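Local coordinates for catalase (Bacillus pumilus, PDB 4QOL), which breaks down hydrogen peroxide to water and oxygen with a heme iron and also shows peroxidase-like reactivity toward phenolic substrates that reach the heme, at residues L9-N12 with Q13-V17; D35-H38 with L39-L43; A140-F143 with P144-V147; T284-E287 with E288-P291; Q334-L337 with F338-D342. All coordinates share one frame; numbering follows the deposited sequence.

Interaction 1: residues L9-N12 with Q13-V17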
# COMPACT_ATOMS: atom_id res chain seq x y z
N LEU A 9 28.54 -4.20 10.96
CA LEU A 9 27.18 -4.54 10.52
C LEU A 9 26.23 -4.27 11.66
O LEU A 9 26.51 -4.65 12.75
CB LEU A 9 27.16 -6.01 10.06
CG LEU A 9 25.90 -6.40 9.32
CD1 LEU A 9 26.03 -6.03 7.86
CD2 LEU A 9 25.64 -7.90 9.46
N THR A 10 25.14 -3.54 11.41
CA THR A 10 24.19 -3.20 12.46
C THR A 10 22.78 -3.62 12.05
O THR A 10 22.48 -3.80 10.88
CB THR A 10 24.19 -1.70 12.74
OG1 THR A 10 23.56 -1.00 11.65
CG2 THR A 10 25.57 -1.17 12.96
N THR A 11 21.90 -3.65 13.02
CA THR A 11 20.46 -3.63 12.72
C THR A 11 20.05 -2.20 12.28
O THR A 11 20.84 -1.25 12.40
CB THR A 11 19.65 -3.99 13.97
OG1 THR A 11 19.74 -2.97 14.98
CG2 THR A 11 20.06 -5.36 14.56
N ASN A 12 18.79 -2.02 11.88
CA ASN A 12 18.25 -0.70 11.61
C ASN A 12 18.08 0.21 12.82
O ASN A 12 17.88 1.41 12.64
CB ASN A 12 16.96 -0.79 10.80
CG ASN A 12 17.16 -1.44 9.46
OD1 ASN A 12 18.23 -1.33 8.84
ND2 ASN A 12 16.13 -2.14 8.98
N GLN A 13 18.16 -0.39 14.02
CA GLN A 13 18.16 0.34 15.27
C GLN A 13 19.56 0.84 15.60
O GLN A 13 19.75 1.53 16.60
CB GLN A 13 17.67 -0.51 16.41
CG GLN A 13 16.28 -1.16 16.24
CD GLN A 13 15.16 -0.18 16.42
OE1 GLN A 13 15.35 0.98 16.86
NE2 GLN A 13 13.96 -0.59 16.00
N GLY A 14 20.55 0.50 14.78
CA GLY A 14 21.95 0.90 15.08
C GLY A 14 22.70 0.03 16.08
O GLY A 14 23.74 0.43 16.57
N VAL A 15 22.16 -1.13 16.42
CA VAL A 15 22.84 -2.07 17.30
C VAL A 15 23.78 -2.93 16.47
O VAL A 15 23.37 -3.56 15.47
CB VAL A 15 21.84 -2.98 18.03
CG1 VAL A 15 22.57 -3.98 18.91
CG2 VAL A 15 20.88 -2.14 18.89
N PRO A 16 25.07 -3.00 16.84
CA PRO A 16 25.96 -3.91 16.10
C PRO A 16 25.54 -5.37 16.17
O PRO A 16 25.09 -5.84 17.22
CB PRO A 16 27.34 -3.66 16.74
CG PRO A 16 27.24 -2.29 17.38
CD PRO A 16 25.81 -2.13 17.79
N VAL A 17 25.67 -6.06 15.04
CA VAL A 17 25.24 -7.43 14.95
C VAL A 17 26.37 -8.36 15.45
O VAL A 17 27.45 -8.35 14.88
CB VAL A 17 24.83 -7.75 13.48
CG1 VAL A 17 24.71 -9.26 13.22
CG2 VAL A 17 23.50 -7.05 13.19
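Thr10 and Pro16 face each other as a single antiparallel bridge, a non-hydrogen-bonded pair framed by two backbone bonds, Val17 N to Leu9 O at 2.8 Å and Thr11 N to Val15 O at 2.9 Å. The chain reverses through a type I turn from Thr11 to Gly14, closed by Gly14 N on Thr11 O at 3.0 Å. That carbonyl oxygen is held from both faces of its plane, because the hydroxyl OG1 of Thr10 donates to it at 2.8 Å from the side opposite Gly14 N. Thr11 also braces the turn from inside. With chi1 at 68° its OG1 sits between backbone N and carbonyl carbon and looks into the bend, where it accepts from Gln13 N at 3.2 Å, as in an ST turn, and weakly from Val15 N. Its methyl CG2 is directed to the other end of the reversal and meets Val17 CG2 at 4.1 Å. A valine in place of Thr11 would probably keep the methyl contact but leave the Gln13 and Val15 N-H groups without their shared acceptor inside the bend. At the open end Leu9 and Val17 run side by side, CD2 of the leucine against CB and CG1 of the valine. Gly14 has a left-handed backbone that suits glycine. Asn12 turns its amide outward to Gln368 of the second subunit, and Thr10 OG1 also bonds His365 N there. This hairpin-like turn thus belongs to the N-terminal arm, buried against a neighbouring subunit, in keeping with the interlocked tetramers of catalases.

Interaction 2: residues D35-H38 with L39-L43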
# COMPACT_ATOMS: atom_id res chain seq x y z
N ASP A 35 12.42 -14.71 19.31
CA ASP A 35 13.30 -13.61 19.81
C ASP A 35 14.68 -13.66 19.06
O ASP A 35 15.74 -13.97 19.63
CB ASP A 35 13.50 -13.67 21.32
CG ASP A 35 14.39 -12.58 21.84
OD1 ASP A 35 14.56 -11.55 21.16
OD2 ASP A 35 14.94 -12.73 22.96
N ASP A 36 14.63 -13.27 17.80
CA ASP A 36 15.82 -13.09 16.97
C ASP A 36 15.53 -11.88 16.12
O ASP A 36 15.09 -12.00 14.96
CB ASP A 36 16.06 -14.33 16.08
CG ASP A 36 17.40 -14.27 15.32
OD1 ASP A 36 17.99 -13.18 15.24
OD2 ASP A 36 17.87 -15.36 14.91
N TYR A 37 15.68 -10.71 16.71
CA TYR A 37 15.27 -9.50 16.03
C TYR A 37 16.05 -9.31 14.71
O TYR A 37 15.49 -8.86 13.72
CB TYR A 37 15.51 -8.27 16.93
CG TYR A 37 15.19 -6.95 16.23
CD1 TYR A 37 13.87 -6.49 16.18
CD2 TYR A 37 16.19 -6.17 15.59
CE1 TYR A 37 13.56 -5.29 15.57
CE2 TYR A 37 15.86 -4.99 14.96
CZ TYR A 37 14.55 -4.53 14.96
OH TYR A 37 14.22 -3.38 14.28
N HIS A 38 17.35 -9.59 14.73
CA HIS A 38 18.13 -9.45 13.53
C HIS A 38 17.60 -10.30 12.37
O HIS A 38 17.47 -9.83 11.24
CB HIS A 38 19.62 -9.78 13.79
CG HIS A 38 20.50 -9.73 12.56
ND1 HIS A 38 20.46 -8.70 11.64
CD2 HIS A 38 21.49 -10.54 12.14
CE1 HIS A 38 21.38 -8.90 10.70
NE2 HIS A 38 21.98 -10.03 10.95
N LEU A 39 17.32 -11.56 12.64
CA LEU A 39 16.78 -12.48 11.62
C LEU A 39 15.46 -11.90 11.06
O LEU A 39 15.28 -11.78 9.84
CB LEU A 39 16.49 -13.89 12.15
CG LEU A 39 15.81 -14.91 11.24
CD1 LEU A 39 16.76 -15.33 10.10
CD2 LEU A 39 15.34 -16.20 11.97
N ILE A 40 14.55 -11.55 11.97
CA ILE A 40 13.23 -11.16 11.53
C ILE A 40 13.33 -9.80 10.80
O ILE A 40 12.70 -9.60 9.73
CB ILE A 40 12.22 -11.13 12.68
CG1 ILE A 40 12.06 -12.50 13.31
CG2 ILE A 40 10.88 -10.60 12.20
CD1 ILE A 40 11.66 -13.56 12.32
N GLU A 41 14.16 -8.86 11.28
CA GLU A 41 14.21 -7.54 10.63
C GLU A 41 14.78 -7.70 9.20
O GLU A 41 14.32 -7.05 8.25
CB GLU A 41 15.09 -6.57 11.44
CG GLU A 41 15.20 -5.13 10.88
CD GLU A 41 16.28 -4.29 11.59
OE1 GLU A 41 17.45 -4.44 11.25
OE2 GLU A 41 15.91 -3.36 12.29
N LYS A 42 15.83 -8.51 9.08
CA LYS A 42 16.56 -8.72 7.84
C LYS A 42 15.67 -9.46 6.83
O LYS A 42 15.53 -9.00 5.70
CB LYS A 42 17.88 -9.45 8.15
CG LYS A 42 18.76 -9.67 6.94
CD LYS A 42 19.95 -10.55 7.39
CE LYS A 42 20.96 -10.85 6.30
NZ LYS A 42 22.05 -11.74 6.80
N LEU A 43 15.02 -10.57 7.24
CA LEU A 43 14.03 -11.24 6.37
C LEU A 43 12.83 -10.35 6.01
O LEU A 43 12.42 -10.26 4.82
CB LEU A 43 13.56 -12.55 6.97
CG LEU A 43 14.52 -13.75 7.05
CD1 LEU A 43 13.81 -14.87 7.72
CD2 LEU A 43 15.06 -14.11 5.67
O HOH W 1 18.95 -6.47 11.01
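Tyr37 and Glu41, one helical turn apart, join through the phenol: OH donates to OE2 at 2.6 Å, reaching it on the anti side and 31° out of the carboxylate plane. Both side chains leave the backbone with CG opposite N, and the extended Glu41 chain crosses the tyrosine obliquely. Its CB lies over one face of the ring, 4.2 Å from the centroid in a CH-pi contact, and ring and carboxylate planes stand 69° apart. The other carboxylate oxygen, OE1, takes a hydrogen from a water at 2.5 Å; this water also sits in the plane of the His38 imidazole, 2.8 Å from ND1. OE1 further accepts from Asn12 N and from Gln368 NE2 of the second subunit. With Glu41 cut back to alanine, the Tyr37 hydroxyl, the bridging water and the Asn12 N-H would probably be left without the carboxylate that ties them together. These contacts lie at the start of helix 37-46, where Asp36 is the N-cap. Its chi1 of -172° swings the carboxylate back over the helix start, and OD1 accepts from Leu39 N at 3.1 Å, met from above the carboxylate plane; OD1 also pairs with Arg413 of the third subunit. Leu39 CB packs on the same carboxylate, 3.3 Å from Asp36 CG. Farther round, Lys42 stretches out fully extended alongside His38, pointing the same way, with CD 4.0 Å from CE1 of the imidazole. Past that ring NZ goes on to Asp145 of the third subunit, and both NZ and His38 NE2 bond Asn20 OD1.

Interaction 3: residues A140-F143 with P144-V147. With HEM (protoporphyrin IX containing Fe), chain E.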
# COMPACT_ATOMS: atom_id res chain seq x y z
N ALA A 140 -6.37 9.35 -25.61
CA ALA A 140 -5.99 8.59 -24.43
C ALA A 140 -7.00 7.57 -23.94
O ALA A 140 -6.62 6.56 -23.29
CB ALA A 140 -5.65 9.59 -23.31
N LEU A 141 -8.28 7.74 -24.30
CA LEU A 141 -9.30 6.83 -23.88
C LEU A 141 -8.99 5.44 -24.41
O LEU A 141 -9.41 4.44 -23.83
CB LEU A 141 -10.71 7.27 -24.31
CG LEU A 141 -11.89 6.51 -23.79
CD1 LEU A 141 -11.99 6.49 -22.29
CD2 LEU A 141 -13.17 7.16 -24.34
N LYS A 142 -8.25 5.35 -25.56
CA LYS A 142 -7.95 4.04 -26.12
C LYS A 142 -6.69 3.39 -25.57
O LYS A 142 -6.41 2.25 -25.91
CB LYS A 142 -7.73 4.14 -27.63
CG LYS A 142 -8.93 4.67 -28.41
CD LYS A 142 -10.22 4.02 -27.99
CE LYS A 142 -10.27 2.55 -28.13
NZ LYS A 142 -11.59 1.97 -27.82
N PHE A 143 -5.92 4.07 -24.74
CA PHE A 143 -4.63 3.58 -24.38
C PHE A 143 -4.70 2.25 -23.63
O PHE A 143 -3.95 1.34 -23.97
CB PHE A 143 -3.80 4.56 -23.56
CG PHE A 143 -2.35 4.11 -23.39
CD1 PHE A 143 -1.48 4.19 -24.46
CD2 PHE A 143 -1.86 3.77 -22.16
CE1 PHE A 143 -0.15 3.90 -24.27
CE2 PHE A 143 -0.53 3.50 -21.98
CZ PHE A 143 0.31 3.51 -23.02
N PRO A 144 -5.62 2.06 -22.65
CA PRO A 144 -5.62 0.76 -21.97
C PRO A 144 -6.00 -0.40 -22.94
O PRO A 144 -5.51 -1.50 -22.84
CB PRO A 144 -6.72 0.93 -20.91
CG PRO A 144 -6.65 2.46 -20.60
CD PRO A 144 -6.44 3.05 -21.93
N ASP A 145 -6.87 -0.08 -23.91
CA ASP A 145 -7.26 -1.05 -24.91
C ASP A 145 -6.04 -1.42 -25.80
O ASP A 145 -5.78 -2.64 -26.05
CB ASP A 145 -8.36 -0.49 -25.83
CG ASP A 145 -9.66 -0.22 -25.07
OD1 ASP A 145 -10.16 -1.18 -24.44
OD2 ASP A 145 -10.04 1.00 -25.06
N MET A 146 -5.34 -0.40 -26.30
CA MET A 146 -4.14 -0.62 -27.11
C MET A 146 -3.13 -1.49 -26.36
O MET A 146 -2.66 -2.53 -26.87
CB MET A 146 -3.54 0.69 -27.52
CG MET A 146 -2.39 0.55 -28.49
SD MET A 146 -1.35 2.05 -28.44
CE MET A 146 -0.12 1.55 -27.26
N VAL A 147 -2.81 -1.05 -25.16
CA VAL A 147 -1.87 -1.76 -24.32
C VAL A 147 -2.30 -3.24 -24.06
O VAL A 147 -1.50 -4.17 -24.18
CB VAL A 147 -1.57 -1.03 -23.06
CG1 VAL A 147 -0.69 -1.86 -22.15
CG2 VAL A 147 -0.84 0.27 -23.41
CHA HEM E . 5.63 5.27 -19.16
CHB HEM E . 0.87 6.05 -19.72
CHC HEM E . 1.75 7.46 -24.41
CHD HEM E . 6.49 7.32 -23.44
C1A HEM E . 4.26 5.33 -18.93
C2A HEM E . 3.60 4.92 -17.72
C3A HEM E . 2.27 5.14 -17.88
C4A HEM E . 2.10 5.69 -19.17
CMA HEM E . 1.11 4.99 -16.95
CAA HEM E . 4.31 4.40 -16.51
CBA HEM E . 5.04 5.61 -15.90
CGA HEM E . 5.64 5.29 -14.58
O1A HEM E . 6.47 6.10 -14.10
O2A HEM E . 5.25 4.31 -13.91
C1B HEM E . 0.75 6.48 -21.07
C2B HEM E . -0.52 6.79 -21.66
C3B HEM E . -0.30 7.16 -22.96
C4B HEM E . 1.15 7.14 -23.18
CMB HEM E . -1.83 6.71 -20.93
CAB HEM E . -1.26 7.61 -23.97
CBB HEM E . -2.49 7.97 -23.59
C1C HEM E . 3.13 7.55 -24.55
C2C HEM E . 3.76 8.23 -25.57
C3C HEM E . 5.09 8.17 -25.31
C4C HEM E . 5.29 7.52 -24.07
CMC HEM E . 3.04 8.81 -26.78
CAC HEM E . 6.11 8.83 -26.05
CBC HEM E . 5.77 9.92 -26.71
C1D HEM E . 6.59 6.74 -22.17
C2D HEM E . 7.89 6.46 -21.56
C3D HEM E . 7.68 5.87 -20.38
C4D HEM E . 6.22 5.79 -20.27
CMD HEM E . 9.19 6.80 -22.22
CAD HEM E . 8.70 5.41 -19.37
CBD HEM E . 9.11 6.67 -18.58
CGD HEM E . 10.15 6.17 -17.62
O1D HEM E . 11.30 6.06 -18.04
O2D HEM E . 9.87 5.87 -16.42
NA HEM E . 3.32 5.84 -19.82
NB HEM E . 1.68 6.71 -22.02
NC HEM E . 4.06 7.18 -23.60
ND HEM E . 5.61 6.33 -21.38
FE HEM E . 3.72 6.51 -21.69
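Phe143 lies flat between the heme and its own helix: pyrrole ring B of the heme covers one face, with C2B 3.3 Å above the plane of the phenyl ring, and the methyl CG2 of Val147 covers the opposite face. That methyl stands 3.6 Å from the ring centroid, 16° off the normal, a CH-pi contact pushed toward the CZ rim. All six ring atoms are in touch with the porphyrin, the closest approach being CD2 to the heme methyl CMB at 3.2 Å. Met146 closes in obliquely, CE 3.8 Å from CE1. Phe143 reaches the heme because its CG lies opposite the backbone N, chi1 -170°, which turns the ring out from the start of helix 143-150, between Val147 and the porphyrin. The backbone bonds Met146 N to Lys142 O and Val147 N to Phe143 O, both 2.9 Å, set the first turn. On the far side Lys142 folds back, bent at two torsions, so that NZ makes a weak salt bridge of 3.3 Å to Asp145 OD2. The stronger partners of this pair are Gln21 of the third subunit for the lysine and Lys42 of the third subunit for the aspartate. The chemistry therefore divides: Phe143, backed by Val147, offers the porphyrin an apolar surface on the side away from the tyrosine ligand, where it probably helps fix the heme, while buried charges face the neighbouring subunits.

Interaction 4: residues T284-E287 with E288-P291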
# COMPACT_ATOMS: atom_id res chain seq x y z
N THR A 284 3.25 13.37 -38.57
CA THR A 284 4.47 14.21 -38.53
C THR A 284 4.24 15.48 -39.34
O THR A 284 3.24 15.63 -40.07
CB THR A 284 5.68 13.51 -39.11
OG1 THR A 284 5.41 13.07 -40.45
CG2 THR A 284 6.04 12.30 -38.25
N TRP A 285 5.17 16.42 -39.14
CA TRP A 285 5.20 17.62 -39.96
C TRP A 285 6.33 17.50 -40.94
O TRP A 285 7.47 17.14 -40.58
CB TRP A 285 5.47 18.89 -39.08
CG TRP A 285 4.50 19.21 -38.02
CD1 TRP A 285 3.24 18.76 -37.86
CD2 TRP A 285 4.71 20.21 -37.00
NE1 TRP A 285 2.66 19.37 -36.75
CE2 TRP A 285 3.55 20.28 -36.21
CE3 TRP A 285 5.81 21.04 -36.67
CZ2 TRP A 285 3.44 21.13 -35.06
CZ3 TRP A 285 5.72 21.86 -35.60
CH2 TRP A 285 4.53 21.93 -34.79
N SER A 286 6.07 18.01 -42.14
CA SER A 286 7.11 18.06 -43.17
C SER A 286 8.35 18.80 -42.74
O SER A 286 8.25 19.93 -42.27
CB SER A 286 6.56 18.71 -44.43
OG SER A 286 7.64 18.98 -45.32
N GLU A 287 9.51 18.20 -42.90
CA GLU A 287 10.80 18.87 -42.59
C GLU A 287 11.23 19.84 -43.68
O GLU A 287 12.06 20.72 -43.44
CB GLU A 287 11.88 17.83 -42.27
CG GLU A 287 11.46 17.04 -41.04
CD GLU A 287 12.50 16.07 -40.48
OE1 GLU A 287 13.53 15.86 -41.13
OE2 GLU A 287 12.23 15.50 -39.39
N GLU A 288 10.61 19.73 -44.85
CA GLU A 288 10.79 20.73 -45.93
C GLU A 288 9.98 21.99 -45.56
O GLU A 288 10.52 23.10 -45.59
CB GLU A 288 10.51 20.20 -47.42
CG GLU A 288 9.47 19.12 -47.65
CD GLU A 288 9.96 17.66 -47.56
OE1 GLU A 288 10.35 17.17 -46.47
OE2 GLU A 288 9.91 16.97 -48.61
N ASP A 289 8.71 21.83 -45.19
CA ASP A 289 7.84 22.99 -44.89
C ASP A 289 8.10 23.63 -43.53
O ASP A 289 7.88 24.82 -43.33
CB ASP A 289 6.36 22.61 -45.03
CG ASP A 289 6.04 22.14 -46.44
OD1 ASP A 289 6.72 22.60 -47.40
OD2 ASP A 289 5.18 21.26 -46.62
N TYR A 290 8.59 22.81 -42.59
CA TYR A 290 8.87 23.25 -41.21
C TYR A 290 10.25 22.71 -40.86
O TYR A 290 10.39 21.62 -40.29
CB TYR A 290 7.80 22.70 -40.24
CG TYR A 290 6.43 23.12 -40.65
CD1 TYR A 290 6.00 24.40 -40.39
CD2 TYR A 290 5.60 22.28 -41.39
CE1 TYR A 290 4.72 24.85 -40.79
CE2 TYR A 290 4.32 22.69 -41.78
CZ TYR A 290 3.91 23.98 -41.53
OH TYR A 290 2.67 24.41 -41.93
N PRO A 291 11.29 23.43 -41.24
CA PRO A 291 12.61 22.91 -41.10
C PRO A 291 13.06 22.70 -39.66
O PRO A 291 12.66 23.42 -38.75
CB PRO A 291 13.51 23.95 -41.79
CG PRO A 291 12.58 24.75 -42.62
CD PRO A 291 11.28 24.76 -41.90
O HOH W 2 9.77 15.37 -43.94
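Ser286 opens a single alpha-turn in the loop that leads into strand 293-302, the bend closed by Tyr290 N bonding Ser286 O at 2.9 Å while the serine hydroxyl accepts from the amides inside it, an ST motif. Glu288 comes first. Its N-H points only weakly at Ser286 OG, and its side chain curls back over that oxygen: chi1 of 32° falls short of a staggered position and the chain bends again at chi2, leaving CG 3.0 Å from OG, unusually close, so the placement of this exposed side chain is doubtful. The carboxylate then returns toward the start of the turn, and a water bridges OE1 to Glu287 N, giving a hydrogen to the first and accepting one from the second. Asp289 follows with the straightest bond, N to Ser286 OG at 3.0 Å and 170° at the hydrogen. The serine is placed for this by its own torsion, which sets OG anti to the backbone N and beside the carbonyl carbon, over the advancing chain. OD2 of Asp289 lies alongside the serine, 3.6 Å from CB. Tyr290 then turns its ring back toward the sheet. Ser286 O is at the ring edge near its plane, CD2 touches Trp285 CB at 4.1 Å, and the two aromatic planes meet obliquely at 53°. The phenol goes on to Asp270, while the indole NE1 bonds Pro278 O and both side chains pack on Met266 of strand 258-267. Pro291 ends the bend with its CA, whose hydrogen faces Glu287 O across a carbon-to-oxygen distance of 3.3 Å.

Interaction 5: residues Q334-L337 with F338-D342. With HEM (protoporphyrin IX containing Fe), chain E.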
# COMPACT_ATOMS: atom_id res chain seq x y z
N GLN A 334 -3.36 14.96 -23.64
CA GLN A 334 -4.20 15.37 -22.54
C GLN A 334 -4.36 14.29 -21.45
O GLN A 334 -4.31 14.60 -20.27
CB GLN A 334 -5.56 15.86 -23.05
CG GLN A 334 -5.49 17.10 -23.92
CD GLN A 334 -5.46 18.40 -23.17
OE1 GLN A 334 -6.29 18.64 -22.30
NE2 GLN A 334 -4.50 19.23 -23.46
N GLY A 335 -4.61 13.07 -21.85
CA GLY A 335 -4.72 11.99 -20.90
C GLY A 335 -3.43 11.71 -20.16
O GLY A 335 -3.44 11.32 -18.99
N ARG A 336 -2.32 11.81 -20.87
CA ARG A 336 -0.98 11.56 -20.25
C ARG A 336 -0.74 12.49 -19.13
O ARG A 336 -0.12 12.16 -18.14
CB ARG A 336 0.13 11.68 -21.30
CG ARG A 336 0.08 10.64 -22.42
CD ARG A 336 1.20 10.86 -23.45
NE ARG A 336 2.51 10.47 -22.87
CZ ARG A 336 3.69 10.90 -23.29
NH1 ARG A 336 3.74 11.74 -24.25
NH2 ARG A 336 4.81 10.48 -22.72
N LEU A 337 -1.22 13.73 -19.29
CA LEU A 337 -1.02 14.72 -18.26
C LEU A 337 -1.52 14.20 -16.89
O LEU A 337 -0.94 14.53 -15.86
CB LEU A 337 -1.81 16.01 -18.58
CG LEU A 337 -1.48 16.69 -19.92
CD1 LEU A 337 -2.41 17.90 -20.20
CD2 LEU A 337 -0.02 17.14 -19.93
N PHE A 338 -2.61 13.48 -16.91
CA PHE A 338 -3.20 12.82 -15.72
C PHE A 338 -2.49 11.49 -15.34
O PHE A 338 -2.18 11.28 -14.17
CB PHE A 338 -4.70 12.57 -15.91
CG PHE A 338 -5.28 11.65 -14.88
CD1 PHE A 338 -5.38 12.10 -13.57
CD2 PHE A 338 -5.57 10.34 -15.16
CE1 PHE A 338 -5.80 11.24 -12.58
CE2 PHE A 338 -6.07 9.49 -14.16
CZ PHE A 338 -6.20 9.96 -12.89
N SER A 339 -2.32 10.57 -16.32
CA SER A 339 -2.00 9.19 -16.06
C SER A 339 -0.63 9.03 -15.40
O SER A 339 -0.48 8.17 -14.53
CB SER A 339 -2.13 8.37 -17.36
OG SER A 339 -1.49 7.09 -17.24
N TYR A 340 0.36 9.87 -15.71
CA TYR A 340 1.68 9.61 -15.15
C TYR A 340 1.76 9.86 -13.66
O TYR A 340 2.16 8.98 -12.91
CB TYR A 340 2.78 10.31 -15.96
CG TYR A 340 3.04 9.82 -17.32
CD1 TYR A 340 2.06 9.86 -18.31
CD2 TYR A 340 4.22 9.18 -17.63
CE1 TYR A 340 2.26 9.36 -19.57
CE2 TYR A 340 4.47 8.74 -18.96
CZ TYR A 340 3.49 8.88 -19.92
OH TYR A 340 3.71 8.42 -21.22
N PRO A 341 1.36 11.06 -13.16
CA PRO A 341 1.43 11.30 -11.71
C PRO A 341 0.44 10.42 -10.97
O PRO A 341 0.79 9.90 -9.90
CB PRO A 341 1.08 12.82 -11.54
CG PRO A 341 1.35 13.39 -12.90
CD PRO A 341 0.99 12.31 -13.89
N ASP A 342 -0.67 10.08 -11.60
CA ASP A 342 -1.59 9.06 -11.07
C ASP A 342 -0.95 7.74 -10.79
O ASP A 342 -1.01 7.20 -9.70
CB ASP A 342 -2.82 8.92 -11.98
CG ASP A 342 -3.83 8.05 -11.38
OD1 ASP A 342 -4.30 8.35 -10.23
OD2 ASP A 342 -4.20 6.97 -11.97
CHA HEM E . 5.63 5.27 -19.16
CHB HEM E . 0.87 6.05 -19.72
CHC HEM E . 1.75 7.46 -24.41
CHD HEM E . 6.49 7.32 -23.44
C1A HEM E . 4.26 5.33 -18.93
C2A HEM E . 3.60 4.92 -17.72
C3A HEM E . 2.27 5.14 -17.88
C4A HEM E . 2.10 5.69 -19.17
CMA HEM E . 1.11 4.99 -16.95
CAA HEM E . 4.31 4.40 -16.51
CBA HEM E . 5.04 5.61 -15.90
CGA HEM E . 5.64 5.29 -14.58
O1A HEM E . 6.47 6.10 -14.10
O2A HEM E . 5.25 4.31 -13.91
C1B HEM E . 0.75 6.48 -21.07
C2B HEM E . -0.52 6.79 -21.66
C3B HEM E . -0.30 7.16 -22.96
C4B HEM E . 1.15 7.14 -23.18
CMB HEM E . -1.83 6.71 -20.93
CAB HEM E . -1.26 7.61 -23.97
CBB HEM E . -2.49 7.97 -23.59
C1C HEM E . 3.13 7.55 -24.55
C2C HEM E . 3.76 8.23 -25.57
C3C HEM E . 5.09 8.17 -25.31
C4C HEM E . 5.29 7.52 -24.07
CMC HEM E . 3.04 8.81 -26.78
CAC HEM E . 6.11 8.83 -26.05
CBC HEM E . 5.77 9.92 -26.71
C1D HEM E . 6.59 6.74 -22.17
C2D HEM E . 7.89 6.46 -21.56
C3D HEM E . 7.68 5.87 -20.38
C4D HEM E . 6.22 5.79 -20.27
CMD HEM E . 9.19 6.80 -22.22
CAD HEM E . 8.70 5.41 -19.37
CBD HEM E . 9.11 6.67 -18.58
CGD HEM E . 10.15 6.17 -17.62
O1D HEM E . 11.30 6.06 -18.04
O2D HEM E . 9.87 5.87 -16.42
NA HEM E . 3.32 5.84 -19.82
NB HEM E . 1.68 6.71 -22.02
NC HEM E . 4.06 7.18 -23.60
ND HEM E . 5.61 6.33 -21.38
FE HEM E . 3.72 6.51 -21.69
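The phenolic oxygen of Tyr340 is gripped three ways: Tyr340 OH binds the heme iron, HEM FE, at 2.0 Å and accepts from two nitrogens of Arg336, NE at 2.9 Å and NH2 at 2.8 Å. The guanidinium approaches side-on, with the oxygen close to its plane, and ring and guanidinium planes stand 61° apart. One turn of helix 331-348 separates the two residues, whose side chains run alongside each other in the same direction; a bend in the arginine at chi3 (72°) brings NE and NH2 round to the oxygen. The flat guanidinium also lies over the porphyrin, with C2C 3.5 Å above its centre, and NH1 and NH2 have further partners in His200 and the carbonyl of Val128. One face of the tyrosine ring is over pyrrole A near C4A, and Ser339 OG sits 3.4 Å from the heme methyl CMA while bonding Asp47 of the third subunit. Behind them the helix is kinked: Pro341 has no N-H to offer Leu337 O, which instead meets CD of the proline at 3.5 Å and accepts from Ser319 OG. This is the proximal side of a catalase heme, with tyrosine as the axial ligand. The positive guanidinium beside the ligand oxygen would probably draw electron density from it, and through it could tune the reactivity of the iron.

Overall arrangement
The five contacts follow one another along the chain. Interactions 1 and 2 sit together on the N-terminal arm, centres 11 Å apart, joined directly by Asn12 N on Glu41 OE1 and both touching the second subunit. Interactions 3 and 5, centres 13 Å apart, flank one heme from its two faces, helix 143-150 on one and helix 331-348 on the other; Ala140 packs on Gly335. Interaction 4 lies about 28 Å from each, centre to centre, in the loop between sheet strands 258-267 and 293-302. Between centres, interaction 2 is about 41 Å from interaction 5 and 45 Å from interaction 3, yet in the tetramer its helix packs against their counterparts in the third subunit.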